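Local coordinates for protein monovalent Na+/H+ antiporter subunit A (Dietzia sp. DQ12-45-1b, PDB 7D3U) that probably exchanges sodium ions for protons across the cell membrane as a large subunit of the multi-subunit Mrp antiporter complex, at residues G301-T306 with E385-S390; G644-A649 with N815-G820; L670-H675 with P767-P772. One frame throughout, in Å; residues are numbered along the deposited sequence.

Contact 1. Residues G301-T306 with E385-S390; sequences GFLVAT and EWMFKS
A Met-aromatic contact joins two helices of the antiporter domain, the long helix 288-308 and the short helix 379-391. The latter follows helix 362-373 after a brief interruption, consistent with the broken helices found in antiporter-like subunits of the complex I family. The two local axes run in roughly the same direction, 37° apart, and their closest approach is 10.5 Å, so side chains have to bridge the gap. M387 does most of this. Its CG is anti to the backbone N (chi1 -179°) and chi2 keeps the chain extended, so the thioether reaches straight across; the bend at chi3 then turns the methyl aside. The sulfur arrives at the base of F302, with M387 SD 3.7 Å from F302 CB and 3.6 Å from F302 O, the carbonyl that accepts the helical bond from T306 N. Relative to the ring, M387 SD lies 4.5 Å from the F302 centroid, obliquely, 44° off the normal. The methyl reaches the next turn, where M387 CE is 3.6 Å from T306 CG2, and the two side chains cross at about a right angle. The other branch, T306 OG1, stands 3.7 Å from S390 OG without a hydrogen bond. H321 of helix 312-341 touches both M387 and L303, and F302 packs on A408 and A411 of helix 402-423. An alanine at M387 would probably lose the sulfur packing on F302 and the methyl contact with T306. Within this buried seam, a polarisable thioether packs against an aromatic ring and an apolar methyl at once, so these segments of the two helices probably cohere through dispersion and fit, with no hydrogen bond between them.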
# COMPACT_ATOMS: atom_id res chain seq x y z
N GLY B 301 47.91 10.43 0.70
CA GLY B 301 48.13 10.34 2.14
C GLY B 301 49.15 11.35 2.63
O GLY B 301 48.93 12.01 3.65
N PHE B 302 50.27 11.46 1.93
CA PHE B 302 51.22 12.54 2.20
C PHE B 302 50.52 13.89 2.23
O PHE B 302 50.73 14.70 3.14
CB PHE B 302 52.31 12.54 1.12
CG PHE B 302 53.58 11.88 1.54
CD1 PHE B 302 54.06 12.01 2.82
CD2 PHE B 302 54.31 11.13 0.63
CE1 PHE B 302 55.24 11.41 3.20
CE2 PHE B 302 55.48 10.52 1.00
CZ PHE B 302 55.95 10.66 2.28
N LEU B 303 49.68 14.14 1.23
CA LEU B 303 49.02 15.43 1.11
C LEU B 303 48.08 15.70 2.27
O LEU B 303 48.09 16.79 2.85
CB LEU B 303 48.28 15.51 -0.22
CG LEU B 303 49.19 15.98 -1.35
CD1 LEU B 303 48.55 15.77 -2.71
CD2 LEU B 303 49.53 17.43 -1.13
N VAL B 304 47.25 14.72 2.63
CA VAL B 304 46.29 14.95 3.70
C VAL B 304 47.00 15.05 5.04
O VAL B 304 46.55 15.75 5.94
CB VAL B 304 45.20 13.87 3.71
CG1 VAL B 304 44.27 14.02 2.52
CG2 VAL B 304 45.80 12.50 3.78
N ALA B 305 48.15 14.38 5.18
CA ALA B 305 48.93 14.53 6.40
C ALA B 305 49.49 15.93 6.53
O ALA B 305 49.33 16.59 7.57
CB ALA B 305 50.04 13.49 6.44
N THR B 306 50.15 16.43 5.48
CA THR B 306 50.70 17.78 5.56
C THR B 306 49.60 18.83 5.57
O THR B 306 49.88 19.99 5.89
CB THR B 306 51.67 18.07 4.42
OG1 THR B 306 52.02 19.46 4.45
CG2 THR B 306 51.03 17.78 3.09
N GLU B 385 60.50 18.43 -0.08
CA GLU B 385 61.24 19.08 1.00
C GLU B 385 60.40 20.16 1.67
O GLU B 385 60.56 20.40 2.87
CB GLU B 385 62.56 19.65 0.48
CG GLU B 385 62.45 20.89 -0.37
CD GLU B 385 63.79 21.59 -0.55
OE1 GLU B 385 63.83 22.63 -1.23
OE2 GLU B 385 64.80 21.09 -0.02
N TRP B 386 59.49 20.79 0.93
CA TRP B 386 58.54 21.70 1.57
C TRP B 386 57.60 20.95 2.50
O TRP B 386 57.30 21.42 3.60
CB TRP B 386 57.74 22.45 0.50
CG TRP B 386 58.16 23.87 0.36
CD1 TRP B 386 59.09 24.37 -0.49
CD2 TRP B 386 57.65 24.98 1.11
NE1 TRP B 386 59.20 25.73 -0.33
CE2 TRP B 386 58.33 26.13 0.65
CE3 TRP B 386 56.70 25.12 2.12
CZ2 TRP B 386 58.08 27.39 1.17
CZ3 TRP B 386 56.46 26.37 2.63
CH2 TRP B 386 57.14 27.50 2.16
N MET B 387 57.13 19.77 2.08
CA MET B 387 56.29 18.96 2.94
C MET B 387 57.04 18.55 4.21
O MET B 387 56.47 18.54 5.30
CB MET B 387 55.81 17.72 2.19
CG MET B 387 54.92 16.81 3.00
SD MET B 387 53.99 15.70 1.92
CE MET B 387 53.50 16.85 0.64
N PHE B 388 58.31 18.19 4.07
CA PHE B 388 59.11 17.82 5.24
C PHE B 388 59.33 19.01 6.16
O PHE B 388 59.23 18.88 7.38
CB PHE B 388 60.44 17.23 4.80
CG PHE B 388 60.31 15.91 4.10
CD1 PHE B 388 59.34 15.00 4.48
CD2 PHE B 388 61.17 15.56 3.07
CE1 PHE B 388 59.21 13.79 3.84
CE2 PHE B 388 61.06 14.35 2.43
CZ PHE B 388 60.08 13.46 2.82
N LYS B 389 59.63 20.18 5.59
CA LYS B 389 59.76 21.40 6.39
C LYS B 389 58.46 21.72 7.12
O LYS B 389 58.49 22.23 8.25
CB LYS B 389 60.18 22.56 5.49
CG LYS B 389 59.70 23.93 5.92
CD LYS B 389 60.17 24.99 4.93
CE LYS B 389 59.46 26.31 5.14
NZ LYS B 389 59.61 26.79 6.54
N SER B 390 57.32 21.42 6.50
CA SER B 390 56.04 21.68 7.15
C SER B 390 55.78 20.70 8.28
O SER B 390 55.39 21.10 9.39
CB SER B 390 54.91 21.61 6.12
OG SER B 390 53.66 21.81 6.74

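Contact 2. Residues G644-A649 with N815-G820; sequences GAVDVA and NAPGGG
V646 and P817 lie side by side and point the same way, a methyl against CB and CG of the pyrrolidine ring, while D647, one residue further on, reaches along the backbone that follows the proline. The valine CG1 branch is anti to its backbone N and does the touching: V646 CG1 lies 3.7 Å from P817 CB and 3.8 Å from P817 CG. D647 also has CG anti to its backbone N (chi1 -162°), which carries the carboxylate to G818. There D647 OD1 is 3.4 Å from G818 CA; its distance to G818 N is 3.5 Å, but the angle is too poor for a hydrogen bond. G818 has a positive phi (100°), at which a side chain would collide with the carbonyl O of P817. Both segments sit at helix starts: A645 is the N-cap of helix 646-667, and G820 that of helix 821-837. D647 OD1 accepts a weak hydrogen bond from N822 in the first turn of the latter. V646 also packs on L54 of subunit C and F57 of subunit F, so the junction of the MbhD-like and MnhB-like regions lies within the subunit interface. The chemistry is thus divided: an apolar valine-proline patch beside a buried carboxylate, which the first turn of its own helix, and probably the start of helix 821-837, would tend to favour as the anion.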
# COMPACT_ATOMS: atom_id res chain seq x y z
N GLY B 644 -33.61 2.09 18.60
CA GLY B 644 -34.41 3.06 17.90
C GLY B 644 -33.98 3.35 16.48
O GLY B 644 -34.23 4.45 15.98
N ALA B 645 -33.33 2.41 15.82
CA ALA B 645 -32.92 2.55 14.43
C ALA B 645 -33.72 1.54 13.61
O ALA B 645 -33.37 0.36 13.54
CB ALA B 645 -31.42 2.33 14.27
N VAL B 646 -34.81 2.01 12.99
CA VAL B 646 -35.69 1.11 12.26
C VAL B 646 -35.15 0.85 10.86
O VAL B 646 -35.11 -0.30 10.40
CB VAL B 646 -37.12 1.68 12.21
CG1 VAL B 646 -38.06 0.67 11.61
CG2 VAL B 646 -37.57 2.07 13.61
N ASP B 647 -34.73 1.91 10.15
CA ASP B 647 -34.17 1.73 8.82
C ASP B 647 -32.89 0.91 8.86
O ASP B 647 -32.66 0.05 8.00
CB ASP B 647 -33.91 3.10 8.18
CG ASP B 647 -33.75 3.02 6.67
OD1 ASP B 647 -33.71 1.90 6.13
OD2 ASP B 647 -33.68 4.09 6.03
N VAL B 648 -32.06 1.14 9.88
CA VAL B 648 -30.83 0.37 10.02
C VAL B 648 -31.15 -1.08 10.34
O VAL B 648 -30.46 -2.00 9.87
CB VAL B 648 -29.92 1.01 11.08
CG1 VAL B 648 -28.61 0.25 11.17
CG2 VAL B 648 -29.68 2.47 10.76
N ALA B 649 -32.19 -1.33 11.13
CA ALA B 649 -32.58 -2.71 11.42
C ALA B 649 -33.07 -3.41 10.16
O ALA B 649 -32.73 -4.58 9.92
CB ALA B 649 -33.67 -2.74 12.50
N ASN B 815 -40.73 9.28 4.33
CA ASN B 815 -41.52 9.48 5.54
C ASN B 815 -41.75 8.17 6.29
O ASN B 815 -42.67 8.09 7.11
CB ASN B 815 -42.86 10.14 5.21
CG ASN B 815 -42.70 11.42 4.42
OD1 ASN B 815 -42.26 11.39 3.27
ND2 ASN B 815 -43.05 12.54 5.02
N ALA B 816 -40.95 7.15 6.02
CA ALA B 816 -41.14 5.83 6.59
C ALA B 816 -39.84 5.04 6.43
O ALA B 816 -39.02 5.38 5.58
CB ALA B 816 -42.31 5.09 5.92
N PRO B 817 -39.63 4.01 7.24
CA PRO B 817 -38.35 3.29 7.19
C PRO B 817 -38.12 2.61 5.84
O PRO B 817 -38.99 1.92 5.32
CB PRO B 817 -38.48 2.26 8.32
CG PRO B 817 -39.94 2.18 8.61
CD PRO B 817 -40.46 3.55 8.36
N GLY B 818 -36.93 2.84 5.29
CA GLY B 818 -36.46 2.14 4.11
C GLY B 818 -36.61 2.93 2.83
O GLY B 818 -37.70 2.95 2.26
N GLY B 819 -35.54 3.58 2.37
CA GLY B 819 -35.68 4.40 1.18
C GLY B 819 -35.28 3.78 -0.15
O GLY B 819 -36.13 3.63 -1.03
N GLY B 820 -34.02 3.40 -0.31
CA GLY B 820 -33.63 2.71 -1.52
C GLY B 820 -32.78 1.48 -1.32
O GLY B 820 -32.81 0.55 -2.13

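Contact 3. Residues L670-H675 with P767-P772; sequences LPRAFH and PRRDVP
The guanidinium of R769 lies at the centre, bonded to a backbone carbonyl through one nitrogen and meeting a second arginine through another. R769 NE donates to L670 O at 2.9 Å, in a bent bond (N-H...O angle 131°) whose donor stands above the carbonyl plane, 40° out of it. A bend at chi3 swings the group so that its NH2 meets R672. There R769 NH2 and R672 NE are 3.0 Å apart, but both are donors, so the pair is a meeting of like charges and not a bond. The two guanidinium planes are 78° apart, with R769 NH2 at the edge of the R672 group. In return, R672 CG lies over one face of the R769 guanidinium, 3.4 Å above its plane and toward the rim. Further along, V771 CG2 touches R672 NH2 at 3.7 Å.

Outward, the R672 guanidinium finds other partners. R672 NH1 is hydrogen-bonded to S95 OG of subunit G, and its NH2 makes a weak hydrogen bond to M80 O of subunit F. Backbone bonds between R769 and Q668, and between R672 and R622, place the two loops. Two arginines crossing at close range, at the edge of this subunit where subunits F and G approach, would probably make the spot locally positive, a repulsion likely to be tempered by L670 O for R769 and by S95 and M80 for R672.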
# COMPACT_ATOMS: atom_id res chain seq x y z
N LEU B 670 -16.92 -25.79 -0.94
CA LEU B 670 -15.85 -26.06 0.01
C LEU B 670 -16.20 -27.26 0.88
O LEU B 670 -17.37 -27.67 0.95
CB LEU B 670 -15.62 -24.82 0.88
CG LEU B 670 -15.23 -23.56 0.12
CD1 LEU B 670 -15.34 -22.35 1.01
CD2 LEU B 670 -13.83 -23.69 -0.44
N PRO B 671 -15.22 -27.85 1.56
CA PRO B 671 -15.51 -29.02 2.40
C PRO B 671 -16.47 -28.69 3.53
O PRO B 671 -16.84 -27.54 3.77
CB PRO B 671 -14.13 -29.42 2.95
CG PRO B 671 -13.27 -28.21 2.74
CD PRO B 671 -13.78 -27.59 1.49
N ARG B 672 -16.89 -29.74 4.24
CA ARG B 672 -17.95 -29.60 5.23
C ARG B 672 -17.44 -29.07 6.56
O ARG B 672 -18.19 -28.41 7.28
CB ARG B 672 -18.63 -30.95 5.45
CG ARG B 672 -19.36 -31.47 4.22
CD ARG B 672 -20.62 -32.22 4.61
NE ARG B 672 -21.63 -32.16 3.57
CZ ARG B 672 -22.89 -32.57 3.72
NH1 ARG B 672 -23.29 -33.08 4.87
NH2 ARG B 672 -23.74 -32.47 2.71
N ALA B 673 -16.19 -29.34 6.91
CA ALA B 673 -15.64 -28.96 8.20
C ALA B 673 -14.49 -27.99 8.01
O ALA B 673 -13.73 -28.08 7.04
CB ALA B 673 -15.16 -30.19 8.98
N PHE B 674 -14.37 -27.04 8.94
CA PHE B 674 -13.25 -26.12 8.93
C PHE B 674 -11.94 -26.88 9.08
O PHE B 674 -11.90 -28.02 9.55
CB PHE B 674 -13.38 -25.09 10.05
CG PHE B 674 -14.48 -24.10 9.84
CD1 PHE B 674 -14.77 -23.62 8.57
CD2 PHE B 674 -15.24 -23.66 10.90
CE1 PHE B 674 -15.78 -22.71 8.38
CE2 PHE B 674 -16.25 -22.75 10.71
CZ PHE B 674 -16.52 -22.28 9.45
N HIS B 675 -10.85 -26.24 8.66
CA HIS B 675 -9.54 -26.85 8.78
C HIS B 675 -9.14 -26.93 10.25
O HIS B 675 -9.28 -25.95 10.99
CB HIS B 675 -8.51 -26.06 7.99
CG HIS B 675 -8.75 -26.07 6.51
ND1 HIS B 675 -9.70 -25.27 5.91
CD2 HIS B 675 -8.17 -26.78 5.51
CE1 HIS B 675 -9.69 -25.49 4.60
NE2 HIS B 675 -8.77 -26.39 4.34
N PRO B 767 -15.58 -26.12 -8.47
CA PRO B 767 -16.85 -26.76 -8.80
C PRO B 767 -17.58 -27.17 -7.53
O PRO B 767 -16.96 -27.40 -6.49
CB PRO B 767 -16.44 -27.98 -9.63
CG PRO B 767 -14.99 -27.77 -9.97
CD PRO B 767 -14.43 -26.95 -8.86
N ARG B 768 -18.90 -27.25 -7.63
CA ARG B 768 -19.71 -27.65 -6.48
C ARG B 768 -19.27 -29.03 -6.01
O ARG B 768 -19.24 -29.98 -6.79
CB ARG B 768 -21.19 -27.64 -6.85
CG ARG B 768 -22.05 -28.48 -5.93
CD ARG B 768 -23.53 -28.24 -6.19
NE ARG B 768 -23.79 -27.89 -7.59
CZ ARG B 768 -24.46 -26.81 -7.97
NH1 ARG B 768 -24.93 -25.96 -7.06
NH2 ARG B 768 -24.66 -26.57 -9.26
N ARG B 769 -18.93 -29.12 -4.72
CA ARG B 769 -18.33 -30.33 -4.19
C ARG B 769 -19.26 -31.53 -4.38
O ARG B 769 -20.46 -31.46 -4.09
CB ARG B 769 -17.99 -30.14 -2.71
CG ARG B 769 -18.13 -31.38 -1.85
CD ARG B 769 -17.97 -31.04 -0.38
NE ARG B 769 -18.91 -30.00 0.04
CZ ARG B 769 -20.07 -30.24 0.64
NH1 ARG B 769 -20.86 -29.24 0.99
NH2 ARG B 769 -20.43 -31.49 0.90
N ASP B 770 -18.69 -32.63 -4.86
CA ASP B 770 -19.45 -33.83 -5.21
C ASP B 770 -19.83 -34.56 -3.93
O ASP B 770 -19.11 -35.43 -3.45
CB ASP B 770 -18.64 -34.72 -6.14
CG ASP B 770 -18.49 -34.14 -7.53
OD1 ASP B 770 -19.24 -33.20 -7.86
OD2 ASP B 770 -17.63 -34.63 -8.29
N VAL B 771 -20.98 -34.20 -3.38
CA VAL B 771 -21.47 -34.91 -2.19
C VAL B 771 -22.03 -36.27 -2.61
O VAL B 771 -22.78 -36.36 -3.59
CB VAL B 771 -22.52 -34.06 -1.45
CG1 VAL B 771 -23.80 -33.91 -2.26
CG2 VAL B 771 -22.81 -34.66 -0.08
N PRO B 772 -21.64 -37.36 -1.94
CA PRO B 772 -22.19 -38.67 -2.29
C PRO B 772 -23.57 -38.91 -1.71
O PRO B 772 -23.70 -39.49 -0.63
CB PRO B 772 -21.16 -39.65 -1.71
CG PRO B 772 -20.54 -38.90 -0.58
CD PRO B 772 -20.54 -37.45 -0.97

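How the contacts relate
Contact 1 closes before the other two open and lies on the opposite side of the chain's centre, its centre about 91 Å from that of contact 2 and about 85 Å from that of contact 3. It belongs to the antiporter domain, whereas the other pair belongs to the C-terminal region related to MbhD, MbhE and MnhB. Contact 3 is nested within the loop closed by contact 2, with centres about 38 Å apart. Helix 646-667 connects them: it starts in contact 2 and leads into the first loop of contact 3. One chain thus joins an antiporter domain, where no other subunit touches contact 1, to a region where subunits C and F reach the others.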